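Local coordinates for yncA (Salmonella typhimurium, PDB 3DR6), which probably transfers an acetyl group from acetyl-CoA to an acceptor amine, as a putative acetyltransferase of the GNAT family, at residues D38-N41 with R42-W45. Sequence-based numbering, arbitrary orientation.
Sequences DTDN and RLAW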
# COMPACT_ATOMS: atom_id res chain seq x y z
N ASP C 38 -7.35 -16.96 -14.86
CA ASP C 38 -8.21 -17.24 -16.00
C ASP C 38 -9.20 -16.10 -16.28
O ASP C 38 -9.25 -15.13 -15.52
CB ASP C 38 -8.92 -18.60 -15.84
CG ASP C 38 -9.76 -18.71 -14.57
OD1 ASP C 38 -10.14 -17.68 -13.98
OD2 ASP C 38 -10.05 -19.86 -14.18
N THR C 39 -9.95 -16.22 -17.37
CA THR C 39 -10.92 -15.18 -17.75
C THR C 39 -11.98 -14.93 -16.66
O THR C 39 -12.36 -13.78 -16.43
CB THR C 39 -11.60 -15.50 -19.09
OG1 THR C 39 -10.60 -15.64 -20.11
CG2 THR C 39 -12.57 -14.38 -19.50
N ASP C 40 -12.45 -16.00 -16.01
CA ASP C 40 -13.45 -15.86 -14.93
C ASP C 40 -12.93 -14.98 -13.79
O ASP C 40 -13.70 -14.21 -13.18
CB ASP C 40 -13.86 -17.23 -14.38
CG ASP C 40 -14.94 -17.90 -15.23
OD1 ASP C 40 -16.03 -17.30 -15.40
OD2 ASP C 40 -14.70 -19.03 -15.71
N ASN C 41 -11.63 -15.09 -13.52
CA ASN C 41 -10.99 -14.28 -12.50
C ASN C 41 -11.01 -12.80 -12.86
O ASN C 41 -11.30 -11.95 -12.01
CB ASN C 41 -9.56 -14.78 -12.23
CG ASN C 41 -8.80 -13.90 -11.24
OD1 ASN C 41 -8.45 -12.76 -11.55
ND2 ASN C 41 -8.53 -14.45 -10.05
N ARG C 42 -10.73 -12.49 -14.13
CA ARG C 42 -10.75 -11.08 -14.57
C ARG C 42 -12.17 -10.52 -14.72
O ARG C 42 -12.38 -9.32 -14.56
CB ARG C 42 -9.93 -10.85 -15.84
CG ARG C 42 -8.42 -11.06 -15.67
CD ARG C 42 -7.79 -10.04 -14.70
NE ARG C 42 -7.79 -10.49 -13.30
CZ ARG C 42 -7.33 -9.76 -12.28
NH1 ARG C 42 -6.84 -8.54 -12.50
NH2 ARG C 42 -7.36 -10.25 -11.05
N LEU C 43 -13.13 -11.39 -15.00
CA LEU C 43 -14.54 -11.02 -14.93
C LEU C 43 -14.91 -10.63 -13.50
O LEU C 43 -15.53 -9.59 -13.29
CB LEU C 43 -15.45 -12.16 -15.42
CG LEU C 43 -15.85 -12.13 -16.90
CD1 LEU C 43 -16.67 -13.37 -17.24
CD2 LEU C 43 -16.63 -10.87 -17.23
N ALA C 44 -14.50 -11.46 -12.54
CA ALA C 44 -14.70 -11.20 -11.12
C ALA C 44 -14.10 -9.85 -10.74
O ALA C 44 -14.78 -9.00 -10.15
CB ALA C 44 -14.10 -12.32 -10.26
N TRP C 45 -12.83 -9.65 -11.10
CA TRP C 45 -12.12 -8.39 -10.88
C TRP C 45 -12.83 -7.20 -11.53
O TRP C 45 -12.96 -6.14 -10.90
CB TRP C 45 -10.68 -8.50 -11.40
CG TRP C 45 -9.91 -7.19 -11.51
CD1 TRP C 45 -9.21 -6.56 -10.51
CD2 TRP C 45 -9.75 -6.38 -12.68
NE1 TRP C 45 -8.63 -5.41 -10.99
CE2 TRP C 45 -8.94 -5.27 -12.32
CE3 TRP C 45 -10.20 -6.48 -14.01
CZ2 TRP C 45 -8.58 -4.26 -13.23
CZ3 TRP C 45 -9.84 -5.47 -14.92
CH2 TRP C 45 -9.04 -4.38 -14.52
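N41 and R42, neighbours in sequence, lie side by side, and the guanidinium grips a single amide oxygen with two nitrogens: R42 NE reaches N41 OD1 at 2.9 Å and R42 NH2 the same atom at 2.8 Å. Both donors lie in the carbonyl plane, and amide and guanidinium are only 13° apart, so the pair forms one nearly flat unit. Asparagine suits the place because, with CG anti to its backbone N (chi1 176°), its short side chain places OD1 beside R42 NE and NH2, in the guanidinium plane, while the longer arginine chain bends at chi2 and chi3 to come back alongside. W45 CB sits over the centre of one guanidinium face, and R42 NH1 stands above one face of the W45 indole, offset toward its rim; the R42 guanidinium also makes a cation-pi contact with Y21 of helix 14-27.

All this occupies the first turns of helix 39-52, which packs beside helix 14-27 in the GNAT fold. D38 is its N-cap: D38 OD1 accepts from N41 N at 3.0 Å, a role for which a short carboxylate is well suited.

Backbone bonds from L43, A44 and W45 to the carbonyls four residues earlier continue the helix, whereas R42 N to D38 O is weak. The side chains of T39 and L43 touch helix 14-27, at A15 and C14.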